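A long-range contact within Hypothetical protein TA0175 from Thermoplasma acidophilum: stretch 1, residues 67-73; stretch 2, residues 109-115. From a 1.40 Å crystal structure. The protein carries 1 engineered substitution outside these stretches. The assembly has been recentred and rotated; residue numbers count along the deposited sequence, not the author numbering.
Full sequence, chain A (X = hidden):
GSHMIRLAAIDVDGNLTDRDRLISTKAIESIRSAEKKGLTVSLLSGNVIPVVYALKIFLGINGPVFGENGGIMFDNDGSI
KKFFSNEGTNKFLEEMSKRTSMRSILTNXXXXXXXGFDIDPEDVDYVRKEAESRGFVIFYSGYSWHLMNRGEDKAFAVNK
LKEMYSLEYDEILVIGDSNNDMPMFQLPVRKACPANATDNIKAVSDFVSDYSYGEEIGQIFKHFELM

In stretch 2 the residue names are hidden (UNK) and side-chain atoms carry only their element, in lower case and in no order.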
# COMPACT_ATOMS: atom_id res chain seq x y z
N GLY A 67 -14.63 10.24 1.11
CA GLY A 67 -14.06 11.53 1.47
C GLY A 67 -12.85 11.22 2.36
O GLY A 67 -12.54 10.05 2.62
N GLU A 68 -12.17 12.27 2.81
CA GLU A 68 -11.03 12.13 3.71
C GLU A 68 -10.04 11.06 3.27
O GLU A 68 -9.56 10.26 4.07
CB GLU A 68 -11.52 11.88 5.14
CG GLU A 68 -12.42 13.01 5.63
CD GLU A 68 -12.81 12.89 7.09
OE1 GLU A 68 -11.90 12.81 7.94
OE2 GLU A 68 -14.02 12.91 7.40
N ASN A 69 -9.76 11.05 1.96
CA ASN A 69 -8.77 10.15 1.36
C ASN A 69 -9.02 8.67 1.51
O ASN A 69 -8.10 7.86 1.41
CB ASN A 69 -7.38 10.53 1.88
CG ASN A 69 -7.00 11.94 1.51
OD1 ASN A 69 -6.85 12.26 0.33
ND2 ASN A 69 -6.87 12.81 2.51
N GLY A 70 -10.29 8.32 1.74
CA GLY A 70 -10.68 6.93 1.89
C GLY A 70 -11.16 6.56 3.28
O GLY A 70 -11.65 5.45 3.48
N GLY A 71 -11.05 7.48 4.24
CA GLY A 71 -11.45 7.18 5.60
C GLY A 71 -12.93 7.19 5.91
O GLY A 71 -13.33 6.69 6.96
N ILE A 72 -13.74 7.76 5.02
CA ILE A 72 -15.17 7.82 5.24
C ILE A 72 -15.86 7.61 3.90
O ILE A 72 -15.36 8.06 2.86
CB ILE A 72 -15.55 9.17 5.92
CG1 ILE A 72 -17.04 9.20 6.28
CG2 ILE A 72 -15.16 10.35 5.04
CD1 ILE A 72 -17.37 10.24 7.33
N MET A 73 -16.99 6.93 3.92
CA MET A 73 -17.69 6.56 2.70
C MET A 73 -19.20 6.74 2.75
O MET A 73 -19.82 6.48 3.77
CB MET A 73 -17.39 5.07 2.42
CG MET A 73 -18.03 4.48 1.16
SD MET A 73 -17.77 2.67 1.07
CE MET A 73 -18.95 2.11 2.27
N UNK A 109 -14.93 21.13 10.32
CA UNK A 109 -16.19 21.04 11.06
C UNK A 109 -17.04 19.87 10.54
O UNK A 109 -17.99 19.42 11.19
c UNK A 109 -17.47 22.70 9.57
n UNK A 109 -21.39 24.51 11.41
n UNK A 109 -20.08 26.08 10.37
c UNK A 109 -16.97 22.35 10.97
c UNK A 109 -20.31 24.82 10.70
n UNK A 109 -19.47 23.85 10.35
c UNK A 109 -18.24 24.02 9.59
N UNK A 110 -16.69 19.38 9.36
CA UNK A 110 -17.41 18.26 8.76
C UNK A 110 -16.57 16.99 8.65
O UNK A 110 -17.02 16.01 8.05
c UNK A 110 -18.06 22.73 5.08
c UNK A 110 -19.13 23.54 5.48
c UNK A 110 -17.86 21.48 5.65
n UNK A 110 -20.54 21.21 7.97
c UNK A 110 -19.82 21.87 7.01
c UNK A 110 -18.75 21.03 6.63
c UNK A 110 -17.94 18.66 7.38
c UNK A 110 -20.02 23.13 6.44
c UNK A 110 -19.96 19.99 8.20
c UNK A 110 -18.86 19.83 7.41
N UNK A 111 -15.36 17.00 9.20
CA UNK A 111 -14.51 15.80 9.15
C UNK A 111 -14.80 14.89 10.31
O UNK A 111 -15.21 15.35 11.39
c UNK A 111 -10.75 17.86 5.55
n UNK A 111 -10.66 16.73 6.24
n UNK A 111 -11.10 19.00 6.14
c UNK A 111 -12.50 16.55 7.78
c UNK A 111 -10.98 16.59 7.66
n UNK A 111 -10.59 17.84 4.23
c UNK A 111 -13.01 16.16 9.16
N UNK A 112 -14.59 13.60 10.10
CA UNK A 112 -14.85 12.61 11.14
C UNK A 112 -13.78 11.56 11.28
O UNK A 112 -13.71 10.86 12.29
c UNK A 112 -18.67 12.02 10.40
c UNK A 112 -16.16 11.87 10.84
o UNK A 112 -19.48 12.54 9.60
c UNK A 112 -17.38 12.78 10.72
o UNK A 112 -18.87 10.92 10.96
N UNK A 113 -12.91 11.45 10.28
CA UNK A 113 -11.91 10.39 10.26
C UNK A 113 -10.46 10.80 10.08
O UNK A 113 -9.58 9.95 9.96
c UNK A 113 -12.29 9.41 9.15
N UNK A 114 -10.22 12.11 10.05
CA UNK A 114 -8.88 12.66 9.83
C UNK A 114 -8.99 14.15 10.09
O UNK A 114 -10.06 14.64 10.44
o UNK A 114 -9.30 13.16 7.51
c UNK A 114 -8.46 12.43 8.38
N UNK A 115 -7.88 14.87 9.89
CA UNK A 115 -7.87 16.31 10.12
C UNK A 115 -7.16 17.05 8.99
O UNK A 115 -6.03 16.72 8.64
c UNK A 115 -7.15 16.61 11.45
o UNK A 115 -7.77 15.86 12.50
c UNK A 115 -7.21 18.09 11.79
O HOH W 1 -16.17 14.00 6.25

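Position 109 carries three carbons, a nitrogen, and then a carbon bearing two more nitrogens, a guanidinium. It reaches nothing on stretch 1 and lies exposed, so the contact places no demand on it: R109.

Position 110 has one carbon leading into fused five- and six-membered rings with eight carbons and one nitrogen, which can only be an indole. The rings lead away from stretch 1, and the backbone does the work: a water donates to the carbonyl O of this residue at 2.8 Å and to E68 OE2 at 2.7 Å, linking two acceptors that could not bond each other directly. The residue is W110.

Position 111 repeats the pattern of three carbons, a nitrogen and a carbon with two nitrogens. One of its side-chain carbons packs 3.7 Å from E68 CD, and its backbone CA lies 3.4 Å from E68 OE2. This is R111, and the packing carbon is CG. The charges are opposite, but R111 NE stays 4.4 Å from E68 OE1, beyond a salt bridge; NH2 is bonded elsewhere in the structure.

At 112 there are three carbons, the third carrying two oxygens. That carboxylate carbon rests 3.8 Å from I72 CD1, while the backbone N of position 112 donates to E68 OE2 at 2.8 Å with a nearly straight angle of 164°. Five heavy atoms ending in a carboxylate give E112.

Position 113 has a single carbon, pointing toward stretch 1, 3.6 Å from both G71 O and E68 OE1. That is A113. Its backbone N donates to E68 OE1 at 2.9 Å and makes a weak second bond to E68 OE2 at 3.4 Å. Across from it G71 has no side chain; an ideal CB there would sit a tight 3.3 Å from A113 CB.

Position 114 shows one carbon and one oxygen, the latter 2.7 Å from E68 OE1: S114, whose OG, in the p rotamer, donates to that oxygen. Its backbone N is also 2.8 Å from E68 OE1, but the angle is too poor for a hydrogen bond.

Position 115 has a carbon carrying one oxygen and one carbon, a branched hydroxyl side chain pointing away from stretch 1. T115 bonds elsewhere in the structure.

The contact is organized around one buried carboxylate. E68 turns toward the loop and accepts from two successive backbone amides, a serine hydroxyl and a water. The lesson for design is that a buried acid can be satisfied by two consecutive main-chain amides together with a hydroxyl and a water, with the lack of a side chain at G71 leaving room for A113 CB.

Stretch 2, residues 109-115: RWREAST
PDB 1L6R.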